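Local coordinates for CRISPR protein (Archaeoglobus fulgidus, PDB 4MJK) that probably serves as a Cas5-family subunit of the type I-A Cascade complex, in archaeal CRISPR defence that is guided by RNA, at residues 176-188 and 219-231. Sequence-based numbering, arbitrary orientation.
Sequences TDYSFPAEDGVEL and YISGKKAVLYRIP
Phe180 carries CG between its backbone N and carbonyl carbon (chi1 55°), while Arg229 sets CG anti to its own carbonyl carbon (chi1 -62°); the two side chains thereby run alongside each other, with Arg229 CB over the face of the Phe180 ring, 3.8 Å from its centroid, in a CH-pi contact. They form a hydrogen-bonded pair in a short antiparallel sheet of this Cas5-family protein, where strand 180-181 borders strand 225-231, whose other neighbour is strand 196-202. Phe180 N gives its hydrogen to Arg229 O, and Arg229 N returns one to Phe180 O at 2.9 Å. Beyond the aromatic ring, the guanidinium takes Leu188 CD1 over one face, and its NH2 bonds to the carbonyl of Trp196. At the next, non-hydrogen-bonded pair, Pro181 with Tyr228, the tyrosine ring lies flat against the peptide joining Phe180 to Pro181: Pro181 N sits above its centre, Pro181 CD makes a CH-pi contact, and Ser179 CB meets the edge in plane. Tyr228 OH is hydrogen-bonded to Ile69 O. With Tyr228 replaced by an alanine, this peptide and the proline would probably lose their aromatic cover, and the carbonyl of Ile69 its phenolic partner. Ala182 N reaches Leu227 O at 2.6 Å, a nearly straight bond. Past Ala182 the side chain of Glu183 takes over as acceptor: OE2 receives Leu227 N at 3.0 Å and also meets Lys223 NZ, the latter a salt bridge with a weak hydrogen bond. Lys223 NZ also donates to Ala225 O, at 2.8 Å and in the carbonyl plane.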
loop_
_atom_site.group_PDB
_atom_site.type_symbol
_atom_site.label_atom_id
_atom_site.label_comp_id
_atom_site.label_asym_id
_atom_site.label_seq_id
_atom_site.Cartn_x
_atom_site.Cartn_y
_atom_site.Cartn_z
ATOM N N THR A 176 23.400 -0.395 -18.788
ATOM C CA THR A 176 22.383 0.446 -18.145
ATOM C C THR A 176 21.695 -0.335 -17.048
ATOM O O THR A 176 21.555 -1.552 -17.141
ATOM C CB THR A 176 21.325 1.019 -19.147
ATOM O OG1 THR A 176 20.447 1.933 -18.466
ATOM C CG2 THR A 176 20.483 -0.089 -19.780
ATOM N N ASP A 177 21.316 0.360 -15.985
ATOM C CA ASP A 177 20.477 -0.234 -14.959
ATOM C C ASP A 177 19.145 0.516 -14.866
ATOM O O ASP A 177 18.397 0.343 -13.910
ATOM C CB ASP A 177 21.201 -0.334 -13.601
ATOM C CG ASP A 177 21.733 0.988 -13.108
ATOM O OD1 ASP A 177 21.322 2.038 -13.610
ATOM O OD2 ASP A 177 22.563 0.985 -12.179
ATOM N N TYR A 178 18.852 1.326 -15.887
ATOM C CA TYR A 178 17.538 1.969 -16.023
ATOM C C TYR A 178 16.658 1.281 -17.050
ATOM O O TYR A 178 17.160 0.713 -18.027
ATOM C CB TYR A 178 17.699 3.411 -16.476
ATOM C CG TYR A 178 18.201 4.343 -15.412
ATOM C CD1 TYR A 178 19.563 4.554 -15.244
ATOM C CD2 TYR A 178 17.314 5.029 -14.597
ATOM C CE1 TYR A 178 20.045 5.423 -14.282
ATOM C CE2 TYR A 178 17.777 5.897 -13.621
ATOM C CZ TYR A 178 19.149 6.095 -13.480
ATOM O OH TYR A 178 19.623 6.950 -12.530
ATOM N N SER A 179 15.343 1.381 -16.856
ATOM C CA SER A 179 14.397 0.922 -17.858
ATOM C C SER A 179 14.706 1.592 -19.194
ATOM O O SER A 179 15.312 2.668 -19.239
ATOM C CB SER A 179 12.955 1.240 -17.413
ATOM O OG SER A 179 12.725 2.650 -17.412
ATOM N N PHE A 180 14.291 0.966 -20.291
ATOM C CA PHE A 180 14.504 1.556 -21.598
ATOM C C PHE A 180 13.472 1.086 -22.604
ATOM O O PHE A 180 12.946 -0.016 -22.496
ATOM C CB PHE A 180 15.904 1.225 -22.108
ATOM C CG PHE A 180 16.208 -0.253 -22.145
ATOM C CD1 PHE A 180 16.737 -0.896 -21.025
ATOM C CD2 PHE A 180 15.977 -0.998 -23.303
ATOM C CE1 PHE A 180 17.031 -2.241 -21.053
ATOM C CE2 PHE A 180 16.276 -2.356 -23.343
ATOM C CZ PHE A 180 16.794 -2.976 -22.215
ATOM N N PRO A 181 13.194 1.918 -23.611
ATOM C CA PRO A 181 12.253 1.484 -24.646
ATOM C C PRO A 181 12.884 0.377 -25.491
ATOM O O PRO A 181 14.056 0.446 -25.866
ATOM C CB PRO A 181 12.013 2.758 -25.464
ATOM C CG PRO A 181 13.234 3.587 -25.250
ATOM C CD PRO A 181 13.779 3.246 -23.884
ATOM N N ALA A 182 12.108 -0.655 -25.771
ATOM C CA ALA A 182 12.620 -1.812 -26.494
ATOM C C ALA A 182 12.025 -1.845 -27.896
ATOM O O ALA A 182 11.150 -2.648 -28.184
ATOM C CB ALA A 182 12.275 -3.102 -25.736
ATOM N N GLU A 183 12.480 -0.960 -28.765
ATOM C CA GLU A 183 11.966 -0.923 -30.134
ATOM C C GLU A 183 13.129 -1.151 -31.092
ATOM O O GLU A 183 14.279 -1.225 -30.669
ATOM C CB GLU A 183 11.275 0.414 -30.416
ATOM C CG GLU A 183 10.122 0.745 -29.457
ATOM C CD GLU A 183 8.893 -0.150 -29.646
ATOM O OE1 GLU A 183 8.851 -0.941 -30.623
ATOM O OE2 GLU A 183 7.960 -0.061 -28.812
ATOM N N ASP A 184 12.846 -1.265 -32.382
ATOM C CA ASP A 184 13.913 -1.560 -33.334
ATOM C C ASP A 184 14.974 -0.476 -33.265
ATOM O O ASP A 184 14.662 0.717 -33.299
ATOM C CB ASP A 184 13.370 -1.700 -34.758
ATOM C CG ASP A 184 14.160 -2.701 -35.583
ATOM O OD1 ASP A 184 15.404 -2.610 -35.609
ATOM O OD2 ASP A 184 13.537 -3.595 -36.193
ATOM N N GLY A 185 16.231 -0.897 -33.148
ATOM C CA GLY A 185 17.330 0.033 -32.955
ATOM C C GLY A 185 17.918 -0.129 -31.568
ATOM O O GLY A 185 19.043 0.302 -31.288
ATOM N N VAL A 186 17.149 -0.764 -30.691
ATOM C CA VAL A 186 17.610 -1.037 -29.344
ATOM C C VAL A 186 17.637 -2.539 -29.166
ATOM O O VAL A 186 16.616 -3.195 -29.350
ATOM C CB VAL A 186 16.679 -0.398 -28.289
ATOM C CG1 VAL A 186 17.127 -0.782 -26.878
ATOM C CG2 VAL A 186 16.650 1.116 -28.452
ATOM N N GLU A 187 18.801 -3.095 -28.842
ATOM C CA GLU A 187 18.911 -4.538 -28.667
ATOM C C GLU A 187 19.554 -4.919 -27.341
ATOM O O GLU A 187 20.699 -4.552 -27.072
ATOM C CB GLU A 187 19.725 -5.150 -29.808
ATOM C CG GLU A 187 19.868 -6.648 -29.696
ATOM C CD GLU A 187 20.593 -7.267 -30.893
ATOM O OE1 GLU A 187 19.973 -7.448 -31.966
ATOM O OE2 GLU A 187 21.787 -7.581 -30.754
ATOM N N LEU A 188 18.817 -5.669 -26.529
ATOM C CA LEU A 188 19.359 -6.193 -25.279
ATOM C C LEU A 188 20.304 -7.359 -25.581
ATOM O O LEU A 188 19.855 -8.479 -25.793
ATOM C CB LEU A 188 18.218 -6.638 -24.349
ATOM C CG LEU A 188 18.484 -6.509 -22.844
ATOM C CD1 LEU A 188 17.203 -6.777 -22.030
ATOM C CD2 LEU A 188 19.643 -7.428 -22.407
ATOM N N TYR A 219 10.758 4.715 -35.632
ATOM C CA TYR A 219 10.457 3.527 -34.846
ATOM C C TYR A 219 9.897 3.916 -33.495
ATOM O O TYR A 219 9.178 3.145 -32.865
ATOM C CB TYR A 219 11.694 2.638 -34.689
ATOM C CG TYR A 219 11.965 1.786 -35.910
ATOM C CD1 TYR A 219 11.273 0.598 -36.116
ATOM C CD2 TYR A 219 12.898 2.176 -36.863
ATOM C CE1 TYR A 219 11.506 -0.182 -37.231
ATOM C CE2 TYR A 219 13.136 1.400 -37.988
ATOM C CZ TYR A 219 12.439 0.220 -38.162
ATOM O OH TYR A 219 12.666 -0.560 -39.277
ATOM N N ILE A 220 10.234 5.121 -33.049
ATOM C CA ILE A 220 9.619 5.681 -31.854
ATOM C C ILE A 220 8.592 6.711 -32.301
ATOM O O ILE A 220 7.725 7.119 -31.526
ATOM C CB ILE A 220 10.654 6.348 -30.935
ATOM C CG1 ILE A 220 10.105 6.432 -29.509
ATOM C CG2 ILE A 220 11.035 7.720 -31.470
ATOM C CD1 ILE A 220 9.761 5.073 -28.903
ATOM N N SER A 221 8.709 7.099 -33.573
ATOM C CA SER A 221 7.798 8.028 -34.245
ATOM C C SER A 221 6.869 8.757 -33.296
ATOM O O SER A 221 7.301 9.434 -32.359
ATOM C CB SER A 221 6.949 7.284 -35.285
ATOM O OG SER A 221 7.532 7.338 -36.579
ATOM N N GLY A 222 5.583 8.615 -33.585
ATOM C CA GLY A 222 4.519 9.073 -32.722
ATOM C C GLY A 222 3.497 7.957 -32.694
ATOM O O GLY A 222 2.334 8.154 -33.043
ATOM N N LYS A 223 3.946 6.763 -32.318
ATOM C CA LYS A 223 3.034 5.650 -32.095
ATOM C C LYS A 223 2.380 5.868 -30.740
ATOM O O LYS A 223 2.854 6.688 -29.951
ATOM C CB LYS A 223 3.773 4.315 -32.148
ATOM C CG LYS A 223 5.029 4.270 -31.308
ATOM C CD LYS A 223 6.064 3.348 -31.941
ATOM C CE LYS A 223 6.729 2.449 -30.902
ATOM N NZ LYS A 223 5.864 1.294 -30.517
ATOM N N LYS A 224 1.276 5.173 -30.481
ATOM C CA LYS A 224 0.502 5.435 -29.269
ATOM C C LYS A 224 1.067 4.723 -28.043
ATOM O O LYS A 224 1.010 5.250 -26.941
ATOM C CB LYS A 224 -0.977 5.073 -29.459
ATOM C CG LYS A 224 -1.615 5.636 -30.732
ATOM C CD LYS A 224 -0.933 6.917 -31.210
ATOM C CE LYS A 224 -1.091 8.072 -30.223
ATOM N NZ LYS A 224 -0.154 9.189 -30.564
ATOM N N ALA A 225 1.595 3.523 -28.247
ATOM C CA ALA A 225 2.154 2.713 -27.164
ATOM C C ALA A 225 3.628 2.377 -27.405
ATOM O O ALA A 225 4.068 2.292 -28.545
ATOM C CB ALA A 225 1.365 1.440 -27.015
ATOM N N VAL A 226 4.378 2.143 -26.327
ATOM C CA VAL A 226 5.786 1.791 -26.436
ATOM C C VAL A 226 6.103 0.610 -25.506
ATOM O O VAL A 226 5.608 0.543 -24.383
ATOM C CB VAL A 226 6.697 2.999 -26.077
ATOM C CG1 VAL A 226 6.396 3.502 -24.669
ATOM C CG2 VAL A 226 8.155 2.625 -26.187
ATOM N N LEU A 227 6.913 -0.318 -25.989
ATOM C CA LEU A 227 7.360 -1.450 -25.195
ATOM C C LEU A 227 8.638 -1.074 -24.448
ATOM O O LEU A 227 9.571 -0.571 -25.066
ATOM C CB LEU A 227 7.633 -2.637 -26.119
ATOM C CG LEU A 227 8.215 -3.878 -25.434
ATOM C CD1 LEU A 227 7.225 -4.479 -24.456
ATOM C CD2 LEU A 227 8.663 -4.908 -26.471
ATOM N N TYR A 228 8.670 -1.293 -23.126
ATOM C CA TYR A 228 9.864 -1.023 -22.317
ATOM C C TYR A 228 10.378 -2.301 -21.689
ATOM O O TYR A 228 9.588 -3.187 -21.350
ATOM C CB TYR A 228 9.535 -0.074 -21.151
ATOM C CG TYR A 228 9.885 1.379 -21.369
ATOM C CD1 TYR A 228 9.247 2.123 -22.334
ATOM C CD2 TYR A 228 10.863 2.004 -20.590
ATOM C CE1 TYR A 228 9.556 3.461 -22.535
ATOM C CE2 TYR A 228 11.174 3.344 -20.771
ATOM C CZ TYR A 228 10.517 4.067 -21.750
ATOM O OH TYR A 228 10.828 5.404 -21.952
ATOM N N ARG A 229 11.691 -2.377 -21.493
ATOM C CA ARG A 229 12.260 -3.358 -20.583
ATOM C C ARG A 229 12.430 -2.623 -19.256
ATOM O O ARG A 229 12.801 -1.456 -19.248
ATOM C CB ARG A 229 13.606 -3.886 -21.086
ATOM C CG ARG A 229 13.522 -4.614 -22.418
ATOM C CD ARG A 229 12.577 -5.825 -22.388
ATOM N NE ARG A 229 12.951 -6.880 -21.439
ATOM C CZ ARG A 229 13.680 -7.954 -21.750
ATOM N NH1 ARG A 229 14.146 -8.119 -22.985
ATOM N NH2 ARG A 229 13.947 -8.870 -20.829
ATOM N N ILE A 230 12.108 -3.291 -18.151
ATOM C CA ILE A 230 12.114 -2.650 -16.836
ATOM C C ILE A 230 12.850 -3.539 -15.852
ATOM O O ILE A 230 12.665 -4.765 -15.853
ATOM C CB ILE A 230 10.667 -2.392 -16.303
ATOM C CG1 ILE A 230 9.826 -3.670 -16.389
ATOM C CG2 ILE A 230 9.988 -1.276 -17.116
ATOM C CD1 ILE A 230 8.455 -3.592 -15.718
ATOM N N PRO A 231 13.690 -2.937 -15.003
ATOM C CA PRO A 231 14.420 -3.766 -14.042
ATOM C C PRO A 231 13.571 -4.066 -12.802
ATOM O O PRO A 231 12.799 -3.209 -12.343
ATOM C CB PRO A 231 15.608 -2.886 -13.668
ATOM C CG PRO A 231 15.053 -1.476 -13.746
ATOM C CD PRO A 231 14.054 -1.510 -14.903
#